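Local coordinates for superantigen-like protein SSL10 (Staphylococcus aureus subsp. aureus, PDB 6LWT), which probably inhibits classical-pathway complement activation by binding the Fc region of human IgG, and plasma clotting by binding prothrombin and a coagulation factor, at residues 105-111 and 193-199; 128-134 and 183-189; 21-25 and 75-79. All coordinates share one frame; numbering follows the deposited sequence.

Contact 1: 105-111 and 193-199; sequences PILNISK and KDIEVNL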
loop_
_atom_site.group_PDB
_atom_site.type_symbol
_atom_site.label_atom_id
_atom_site.label_comp_id
_atom_site.label_asym_id
_atom_site.label_seq_id
_atom_site.Cartn_x
_atom_site.Cartn_y
_atom_site.Cartn_z
ATOM N N PRO A 105 11.026 8.855 7.669
ATOM C CA PRO A 105 12.121 7.892 7.454
ATOM C C PRO A 105 12.925 8.226 6.218
ATOM O O PRO A 105 12.403 8.818 5.272
ATOM C CB PRO A 105 11.395 6.555 7.218
ATOM C CG PRO A 105 10.027 6.952 6.779
ATOM C CD PRO A 105 9.711 8.209 7.559
ATOM N N ILE A 106 14.176 7.793 6.209
ATOM C CA ILE A 106 15.020 7.989 5.053
ATOM C C ILE A 106 14.796 6.868 4.046
ATOM O O ILE A 106 14.960 5.696 4.367
ATOM C CB ILE A 106 16.506 8.080 5.426
ATOM C CG1 ILE A 106 16.725 9.191 6.481
ATOM C CG2 ILE A 106 17.329 8.316 4.172
ATOM C CD1 ILE A 106 16.284 10.574 6.049
ATOM N N LEU A 107 14.453 7.274 2.828
ATOM C CA LEU A 107 14.352 6.388 1.683
ATOM C C LEU A 107 15.688 6.422 0.957
ATOM O O LEU A 107 16.163 7.507 0.602
ATOM C CB LEU A 107 13.240 6.876 0.763
ATOM C CG LEU A 107 13.043 6.247 -0.612
ATOM C CD1 LEU A 107 12.934 4.754 -0.526
ATOM C CD2 LEU A 107 11.790 6.847 -1.256
ATOM N N ASN A 108 16.294 5.266 0.726
ATOM C CA ASN A 108 17.533 5.233 -0.042
ATOM C C ASN A 108 17.395 4.330 -1.252
ATOM O O ASN A 108 16.834 3.229 -1.139
ATOM C CB ASN A 108 18.779 4.979 0.825
ATOM C CG ASN A 108 18.910 3.551 1.345
ATOM O OD1 ASN A 108 18.607 3.271 2.504
ATOM N ND2 ASN A 108 19.433 2.664 0.521
ATOM N N ILE A 109 17.912 4.806 -2.387
ATOM C CA ILE A 109 17.732 4.159 -3.676
ATOM C C ILE A 109 19.094 3.771 -4.252
ATOM O O ILE A 109 20.028 4.612 -4.321
ATOM C CB ILE A 109 17.075 5.095 -4.733
ATOM C CG1 ILE A 109 15.984 5.989 -4.139
ATOM C CG2 ILE A 109 16.546 4.277 -5.925
ATOM C CD1 ILE A 109 14.758 5.251 -3.666
ATOM N N SER A 110 19.187 2.512 -4.678
ATOM C CA SER A 110 20.312 2.026 -5.454
ATOM C C SER A 110 19.753 1.611 -6.816
ATOM O O SER A 110 18.915 0.700 -6.890
ATOM C CB SER A 110 20.952 0.845 -4.768
ATOM O OG SER A 110 21.822 0.196 -5.683
ATOM N N LYS A 111 20.183 2.296 -7.879
ATOM C CA LYS A 111 19.629 2.065 -9.212
ATOM C C LYS A 111 20.659 2.076 -10.348
ATOM O O LYS A 111 20.282 2.341 -11.482
ATOM C CB LYS A 111 18.528 3.088 -9.494
ATOM C CG LYS A 111 18.981 4.542 -9.428
ATOM C CD LYS A 111 17.992 5.472 -10.108
ATOM C CE LYS A 111 18.263 6.928 -9.769
ATOM N NZ LYS A 111 19.470 7.464 -10.456
ATOM N N LYS A 193 12.196 3.078 10.363
ATOM C CA LYS A 193 13.571 3.586 10.484
ATOM C C LYS A 193 14.035 4.037 9.116
ATOM O O LYS A 193 14.408 5.187 8.925
ATOM C CB LYS A 193 14.500 2.499 11.059
ATOM C CG LYS A 193 15.972 2.904 11.230
ATOM C CD LYS A 193 16.880 1.697 11.503
ATOM C CE LYS A 193 17.192 1.493 12.982
ATOM N NZ LYS A 193 18.480 2.144 13.384
ATOM N N ASP A 194 14.003 3.130 8.143
ATOM C CA ASP A 194 14.440 3.452 6.794
ATOM C C ASP A 194 13.790 2.523 5.780
ATOM O O ASP A 194 13.199 1.507 6.155
ATOM C CB ASP A 194 15.975 3.424 6.679
ATOM C CG ASP A 194 16.583 2.168 7.258
ATOM O OD1 ASP A 194 16.207 1.086 6.819
ATOM O OD2 ASP A 194 17.427 2.258 8.180
ATOM N N ILE A 195 13.900 2.912 4.518
ATOM C CA ILE A 195 13.331 2.199 3.387
ATOM C C ILE A 195 14.436 2.072 2.340
ATOM O O ILE A 195 14.880 3.081 1.793
ATOM C CB ILE A 195 12.111 2.954 2.805
ATOM C CG1 ILE A 195 11.030 3.201 3.891
ATOM C CG2 ILE A 195 11.512 2.180 1.664
ATOM C CD1 ILE A 195 9.992 4.218 3.508
ATOM N N GLU A 196 14.865 0.847 2.068
ATOM C CA GLU A 196 15.972 0.573 1.159
ATOM C C GLU A 196 15.399 0.028 -0.138
ATOM O O GLU A 196 14.730 -0.996 -0.116
ATOM C CB GLU A 196 16.948 -0.439 1.769
ATOM C CG GLU A 196 18.193 -0.621 0.905
ATOM C CD GLU A 196 19.118 -1.754 1.332
ATOM O OE1 GLU A 196 20.080 -1.991 0.567
ATOM O OE2 GLU A 196 18.889 -2.423 2.372
ATOM N N VAL A 197 15.657 0.716 -1.247
ATOM C CA VAL A 197 15.175 0.308 -2.573
ATOM C C VAL A 197 16.385 -0.106 -3.404
ATOM O O VAL A 197 17.346 0.654 -3.529
ATOM C CB VAL A 197 14.416 1.434 -3.287
ATOM C CG1 VAL A 197 13.934 0.960 -4.663
ATOM C CG2 VAL A 197 13.242 1.922 -2.439
ATOM N N ASN A 198 16.343 -1.317 -3.954
ATOM C CA ASN A 198 17.370 -1.790 -4.885
ATOM C C ASN A 198 16.726 -2.107 -6.227
ATOM O O ASN A 198 15.842 -2.955 -6.283
ATOM C CB ASN A 198 18.061 -3.009 -4.286
ATOM C CG ASN A 198 19.020 -2.631 -3.175
ATOM O OD1 ASN A 198 18.676 -2.663 -1.997
ATOM N ND2 ASN A 198 20.220 -2.235 -3.550
ATOM N N LEU A 199 17.140 -1.396 -7.277
ATOM C CA LEU A 199 16.547 -1.504 -8.620
ATOM C C LEU A 199 17.551 -2.084 -9.610
ATOM O O LEU A 199 18.732 -2.141 -9.329
ATOM C CB LEU A 199 16.072 -0.140 -9.122
ATOM C CG LEU A 199 15.023 0.553 -8.247
ATOM C CD1 LEU A 199 14.588 1.870 -8.854
ATOM C CD2 LEU A 199 13.805 -0.348 -8.015
#

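Contact 2: 128-134 and 183-189; sequences KEKITLK and MGEVIES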
loop_
_atom_site.group_PDB
_atom_site.type_symbol
_atom_site.label_atom_id
_atom_site.label_comp_id
_atom_site.label_asym_id
_atom_site.label_seq_id
_atom_site.Cartn_x
_atom_site.Cartn_y
_atom_site.Cartn_z
ATOM N N LYS A 128 0.201 10.234 8.271
ATOM C CA LYS A 128 -0.632 9.475 9.205
ATOM C C LYS A 128 0.165 8.861 10.355
ATOM O O LYS A 128 1.321 8.489 10.196
ATOM C CB LYS A 128 -1.353 8.349 8.467
ATOM C CG LYS A 128 -2.248 8.783 7.325
ATOM C CD LYS A 128 -2.607 7.596 6.443
ATOM C CE LYS A 128 -3.985 7.807 5.855
ATOM N NZ LYS A 128 -4.339 6.795 4.841
ATOM N N GLU A 129 -0.483 8.717 11.503
ATOM C CA GLU A 129 0.080 7.992 12.641
ATOM C C GLU A 129 0.240 6.503 12.350
ATOM O O GLU A 129 1.161 5.867 12.866
ATOM C CB GLU A 129 -0.818 8.153 13.878
ATOM C CG GLU A 129 -0.423 7.284 15.067
ATOM C CD GLU A 129 -1.227 7.571 16.329
ATOM O OE1 GLU A 129 -1.385 8.765 16.682
ATOM O OE2 GLU A 129 -1.683 6.597 16.977
ATOM N N LYS A 130 -0.709 5.941 11.609
ATOM C CA LYS A 130 -0.662 4.532 11.214
ATOM C C LYS A 130 -0.827 4.438 9.717
ATOM O O LYS A 130 -1.476 5.275 9.117
ATOM C CB LYS A 130 -1.775 3.729 11.881
ATOM C CG LYS A 130 -1.406 3.206 13.255
ATOM C CD LYS A 130 -2.657 2.750 14.005
ATOM C CE LYS A 130 -2.513 2.917 15.509
ATOM N NZ LYS A 130 -3.850 2.995 16.140
ATOM N N ILE A 131 -0.220 3.410 9.117
ATOM C CA ILE A 131 -0.295 3.227 7.680
ATOM C C ILE A 131 -0.313 1.734 7.416
ATOM O O ILE A 131 0.490 0.989 8.002
ATOM C CB ILE A 131 0.866 3.950 6.943
ATOM C CG1 ILE A 131 0.627 3.944 5.434
ATOM C CG2 ILE A 131 2.246 3.354 7.267
ATOM C CD1 ILE A 131 1.534 4.875 4.661
ATOM N N THR A 132 -1.252 1.275 6.582
ATOM C CA THR A 132 -1.213 -0.116 6.163
ATOM C C THR A 132 0.002 -0.380 5.287
ATOM O O THR A 132 0.478 0.505 4.548
ATOM C CB THR A 132 -2.496 -0.565 5.419
ATOM O OG1 THR A 132 -2.731 0.274 4.272
ATOM C CG2 THR A 132 -3.692 -0.502 6.381
ATOM N N LEU A 133 0.481 -1.613 5.334
ATOM C CA LEU A 133 1.463 -2.065 4.344
ATOM C C LEU A 133 0.962 -1.880 2.922
ATOM O O LEU A 133 1.746 -1.547 2.038
ATOM C CB LEU A 133 1.911 -3.505 4.609
ATOM C CG LEU A 133 2.977 -4.053 3.641
ATOM C CD1 LEU A 133 4.304 -3.310 3.735
ATOM C CD2 LEU A 133 3.206 -5.528 3.885
ATOM N N LYS A 134 -0.345 -2.053 2.701
ATOM C CA LYS A 134 -0.958 -1.775 1.409
ATOM C C LYS A 134 -0.677 -0.358 0.888
ATOM O O LYS A 134 -0.254 -0.177 -0.259
ATOM C CB LYS A 134 -2.471 -1.958 1.529
ATOM C CG LYS A 134 -3.217 -1.669 0.254
ATOM C CD LYS A 134 -4.705 -1.492 0.521
ATOM C CE LYS A 134 -5.464 -1.391 -0.776
ATOM N NZ LYS A 134 -5.343 -2.615 -1.599
ATOM N N MET A 183 -2.410 -7.076 2.778
ATOM C CA MET A 183 -2.908 -5.717 2.587
ATOM C C MET A 183 -3.656 -5.149 3.786
ATOM O O MET A 183 -4.039 -3.982 3.766
ATOM C CB MET A 183 -3.790 -5.640 1.341
ATOM C CG MET A 183 -2.983 -5.742 0.072
ATOM S SD MET A 183 -4.018 -5.701 -1.378
ATOM C CE MET A 183 -2.781 -5.679 -2.647
ATOM N N GLY A 184 -3.844 -5.947 4.828
ATOM C CA GLY A 184 -4.451 -5.459 6.048
ATOM C C GLY A 184 -3.492 -5.095 7.161
ATOM O O GLY A 184 -3.913 -4.384 8.064
ATOM N N GLU A 185 -2.245 -5.594 7.104
ATOM C CA GLU A 185 -1.165 -5.303 8.088
ATOM C C GLU A 185 -1.054 -3.804 8.353
ATOM O O GLU A 185 -0.963 -3.048 7.395
ATOM C CB GLU A 185 0.205 -5.732 7.532
ATOM C CG GLU A 185 0.593 -7.198 7.681
ATOM C CD GLU A 185 1.620 -7.480 8.784
ATOM O OE1 GLU A 185 1.799 -8.671 9.073
ATOM O OE2 GLU A 185 2.246 -6.558 9.370
ATOM N N VAL A 186 -0.978 -3.394 9.618
ATOM C CA VAL A 186 -0.914 -1.967 9.989
ATOM C C VAL A 186 0.455 -1.672 10.582
ATOM O O VAL A 186 0.920 -2.411 11.443
ATOM C CB VAL A 186 -2.003 -1.587 11.008
ATOM C CG1 VAL A 186 -1.860 -0.131 11.448
ATOM C CG2 VAL A 186 -3.389 -1.827 10.427
ATOM N N ILE A 187 1.104 -0.610 10.103
ATOM C CA ILE A 187 2.422 -0.221 10.565
ATOM C C ILE A 187 2.274 1.117 11.288
ATOM O O ILE A 187 1.605 2.024 10.812
ATOM C CB ILE A 187 3.436 -0.087 9.408
ATOM C CG1 ILE A 187 3.565 -1.415 8.638
ATOM C CG2 ILE A 187 4.789 0.373 9.956
ATOM C CD1 ILE A 187 4.275 -1.286 7.303
ATOM N N GLU A 188 2.920 1.220 12.437
ATOM C CA GLU A 188 3.023 2.456 13.192
ATOM C C GLU A 188 4.089 3.338 12.531
ATOM O O GLU A 188 5.265 2.999 12.532
ATOM C CB GLU A 188 3.401 2.108 14.631
ATOM C CG GLU A 188 3.421 3.288 15.586
ATOM C CD GLU A 188 2.124 3.523 16.344
ATOM O OE1 GLU A 188 2.147 4.426 17.217
ATOM O OE2 GLU A 188 1.099 2.830 16.088
ATOM N N SER A 189 3.675 4.460 11.971
ATOM C CA SER A 189 4.508 5.259 11.065
ATOM C C SER A 189 5.831 5.746 11.672
ATOM O O SER A 189 6.841 5.800 10.985
ATOM C CB SER A 189 3.718 6.457 10.547
ATOM O OG SER A 189 2.548 6.064 9.812
#

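Contact 3: 21-25 and 75-79; sequences YYTGK and FVQEK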
loop_
_atom_site.group_PDB
_atom_site.type_symbol
_atom_site.label_atom_id
_atom_site.label_comp_id
_atom_site.label_asym_id
_atom_site.label_seq_id
_atom_site.Cartn_x
_atom_site.Cartn_y
_atom_site.Cartn_z
ATOM N N TYR A 21 -1.561 -1.374 -12.626
ATOM C CA TYR A 21 -2.117 -1.503 -11.276
ATOM C C TYR A 21 -1.674 -0.378 -10.359
ATOM O O TYR A 21 -2.489 0.243 -9.678
ATOM C CB TYR A 21 -1.759 -2.849 -10.658
ATOM C CG TYR A 21 -2.353 -3.035 -9.283
ATOM C CD1 TYR A 21 -3.701 -3.374 -9.122
ATOM C CD2 TYR A 21 -1.585 -2.829 -8.131
ATOM C CE1 TYR A 21 -4.255 -3.528 -7.851
ATOM C CE2 TYR A 21 -2.134 -2.973 -6.864
ATOM C CZ TYR A 21 -3.455 -3.353 -6.723
ATOM O OH TYR A 21 -3.991 -3.506 -5.460
ATOM N N TYR A 22 -0.369 -0.106 -10.375
ATOM C CA TYR A 22 0.246 0.862 -9.476
ATOM C C TYR A 22 0.175 2.313 -9.954
ATOM O O TYR A 22 0.669 3.202 -9.267
ATOM C CB TYR A 22 1.687 0.417 -9.139
ATOM C CG TYR A 22 1.732 -0.719 -8.137
ATOM C CD1 TYR A 22 1.390 -0.485 -6.802
ATOM C CD2 TYR A 22 2.106 -2.023 -8.508
ATOM C CE1 TYR A 22 1.404 -1.502 -5.873
ATOM C CE2 TYR A 22 2.116 -3.063 -7.581
ATOM C CZ TYR A 22 1.770 -2.788 -6.256
ATOM O OH TYR A 22 1.803 -3.773 -5.306
ATOM N N THR A 23 -0.471 2.568 -11.100
ATOM C CA THR A 23 -0.862 3.933 -11.500
ATOM C C THR A 23 -2.393 4.041 -11.683
ATOM O O THR A 23 -2.869 4.935 -12.378
ATOM C CB THR A 23 -0.167 4.353 -12.813
ATOM O OG1 THR A 23 -0.462 3.401 -13.841
ATOM C CG2 THR A 23 1.336 4.403 -12.620
ATOM N N GLY A 24 -3.151 3.141 -11.049
ATOM C CA GLY A 24 -4.618 3.073 -11.219
ATOM C C GLY A 24 -5.375 4.019 -10.303
ATOM O O GLY A 24 -4.806 4.974 -9.756
ATOM N N LYS A 25 -6.677 3.773 -10.159
ATOM C CA LYS A 25 -7.542 4.611 -9.325
ATOM C C LYS A 25 -7.301 4.311 -7.860
ATOM O O LYS A 25 -7.369 3.137 -7.452
ATOM C CB LYS A 25 -9.030 4.346 -9.604
ATOM C CG LYS A 25 -9.504 4.644 -11.019
ATOM C CD LYS A 25 -11.019 4.896 -11.061
ATOM C CE LYS A 25 -11.400 6.358 -10.813
ATOM N NZ LYS A 25 -11.704 7.108 -12.068
ATOM N N PHE A 75 -8.189 3.131 -0.516
ATOM C CA PHE A 75 -8.843 2.389 -1.604
ATOM C C PHE A 75 -7.909 2.276 -2.796
ATOM O O PHE A 75 -7.327 3.287 -3.217
ATOM C CB PHE A 75 -10.134 3.121 -1.992
ATOM C CG PHE A 75 -10.743 2.665 -3.290
ATOM C CD1 PHE A 75 -10.353 3.240 -4.507
ATOM C CD2 PHE A 75 -11.724 1.682 -3.296
ATOM C CE1 PHE A 75 -10.917 2.810 -5.706
ATOM C CE2 PHE A 75 -12.297 1.261 -4.485
ATOM C CZ PHE A 75 -11.889 1.814 -5.688
ATOM N N VAL A 76 -7.763 1.057 -3.326
ATOM C CA VAL A 76 -7.120 0.813 -4.616
ATOM C C VAL A 76 -8.078 -0.050 -5.435
ATOM O O VAL A 76 -8.483 -1.121 -4.995
ATOM C CB VAL A 76 -5.752 0.111 -4.451
ATOM C CG1 VAL A 76 -5.144 -0.256 -5.800
ATOM C CG2 VAL A 76 -4.803 1.006 -3.652
ATOM N N GLN A 77 -8.429 0.398 -6.631
ATOM C CA GLN A 77 -9.370 -0.368 -7.461
ATOM C C GLN A 77 -8.787 -1.697 -7.939
ATOM O O GLN A 77 -7.803 -1.721 -8.664
ATOM C CB GLN A 77 -9.845 0.446 -8.669
ATOM C CG GLN A 77 -11.005 -0.254 -9.384
ATOM C CD GLN A 77 -11.672 0.577 -10.459
ATOM O OE1 GLN A 77 -11.898 0.088 -11.570
ATOM N NE2 GLN A 77 -12.016 1.799 -10.139
ATOM N N GLU A 78 -9.376 -2.800 -7.499
ATOM C CA GLU A 78 -9.101 -4.114 -8.075
ATOM C C GLU A 78 -10.016 -4.385 -9.266
ATOM O O GLU A 78 -9.594 -5.005 -10.254
ATOM C CB GLU A 78 -9.319 -5.208 -7.041
ATOM C CG GLU A 78 -8.465 -5.067 -5.800
ATOM C CD GLU A 78 -6.975 -5.193 -6.079
ATOM O OE1 GLU A 78 -6.561 -5.918 -7.022
ATOM O OE2 GLU A 78 -6.220 -4.572 -5.324
ATOM N N LYS A 79 -11.271 -3.957 -9.146
ATOM C CA LYS A 79 -12.248 -4.051 -10.237
ATOM C C LYS A 79 -13.488 -3.220 -9.959
ATOM O O LYS A 79 -13.730 -2.765 -8.831
ATOM C CB LYS A 79 -12.651 -5.513 -10.508
ATOM C CG LYS A 79 -13.319 -6.238 -9.343
ATOM C CD LYS A 79 -13.748 -7.643 -9.774
ATOM C CE LYS A 79 -14.991 -8.151 -9.052
ATOM N NZ LYS A 79 -14.659 -9.103 -7.962
#

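Contact 1: 105-111 and 193-199
The parallel pair of central strands in the beta-grasp domain forms this contact, where I106 O receives I195 N and N108 N gives its hydrogen to I195 O (2.8 Å). The ladder continues from V197 N to N108 O, from S110 N to V197 O and from L199 N to S110 O, so that N108 and S110 each bond the two residues flanking their partners E196 and N198. The short strand axes run 4.8 Å apart at 18°. On the face carrying L107, I109, I195 and V197, the branched ends mesh. L107 has CG anti to the backbone N (chi1 171°), which carries CD1 across to V197 CG2 at 3.4 Å, closer than usual for two methyl carbons, and to I195 CG2 at 3.7 Å. I109 lies alongside V197, both pointing the same way, with CD1 at 3.9 Å from V197 CB. In a beta-grasp fold this apolar face receives the long helix, and here H143, L144 and Y148 of helix 133-148 pack on L107, V197 and I109. The face carrying N108, S110, D194, E196 and N198 is mostly polar: the amide of N108 slants across the E196 chain, ND2 lying 3.5 Å from E196 CG, with amide and carboxylate planes 35° apart. Strand 120-123 pairs with 106-110 along its other edge, while K193 and D194 both face S163 of strand 159-164 in a classic beta bulge.

Contact 2: 128-134 and 183-189
A small two-stranded antiparallel ribbon, buried where the chain enters the long helix of the beta-grasp domain, joins I131 to I187 as a hydrogen-bonded pair: I187 N reaches I131 O at 2.7 Å and I131 N returns the bond to I187 O. Beyond the ribbon, L133 N binds E185 O, and at the far end S189 bonds twice. Its OG, turned anti to the carbonyl carbon (chi1 -61°), donates to K128 O at 2.7 Å from above the carbonyl plane, while its backbone N binds E129 O. The K130 chain slants over V186, CG to CG1 3.8 Å; its CE, not the ammonium, nears E188 OE2 (3.7 Å), with NZ 5.0 Å from OE2. On the face carrying I131 and I187, L133 at the helix start brings CD1 to 4.1 Å from I187 CD1. K134 crosses M183, bringing NZ to 3.4 Å from M183 SD; this ammonium is hydrogen-bonded to V89 O. T132 is the N-cap of helix 133-148, its OG1 accepting E135 N. L133 and I187 face Y170 of strand 169-173, with I162 and L164 of strand 159-164 beside them, whereas K130, T132, K134 and M183 lean on strand 85-93 of the OB-fold domain.

Contact 3: 21-25 and 75-79
A chi1 of -178° swings the Y21 ring away from its own backbone N and out from helix 14-22 to E78, whose chain bends at chi2 and brings its carboxylate to the phenol. Y21 OH donates to E78 OE2 in a very short hydrogen bond of 2.5 Å. The acceptor lies at the ring edge, near the ring plane, and the carboxylate plane is turned 40° from the ring. OE1, the other oxygen, approaches Y21 CE1 at 3.4 Å and forms a salt bridge with K177, which also makes a cation-pi contact with the Y21 ring. Bonding to both the phenol and the lysine would restrain rotation of the carboxylate and probably stabilise its negative charge. V76 crosses the tyrosine at about a right angle, its CG1 touching CZ at 3.6 Å.

The second link is made by the backbone: Q77 N donates to K25 O at 3.0 Å, with an N-H...O angle of 173°. The side chains of K25 and Q77 run side by side in the same direction, K25 CD lying 3.4 Å from Q77 NE2. Both links fall within the OB-fold domain, tying 21-25, which carries on from helix 14-22, to 75-79, which carries on from strand 71-76. The Q77 N to K25 O bond continues the antiparallel register of strands 26-30 and 71-76, in which F75 bonds M27. F75 packs on F86 and T88 of strand 85-93, while V76 also touches K134 and Y138 of helix 133-148 in the beta-grasp domain.

Contact 3 belongs to the N-terminal OB-fold domain and closes before either of the others opens; contacts 1 and 2 both lie in the C-terminal beta-grasp domain, with 128-134 and 183-189 nested inside the loop closed by 105-111 and 193-199. Strand 192-198 of contact 1 is the next strand after 186-188 of contact 2, although the two centres are 18 Å apart. Contacts 2 and 3 are equally separated between centres but touch across the domain interface, M183 CE lying 3.8 Å from Y21 OH and K134 CE 3.8 Å from V76 CG2. Nearest atoms of contacts 1 and 3 are about 12 Å apart. Helix 133-148 adjoins all three, linking the five-stranded sheet with the OB-fold domain.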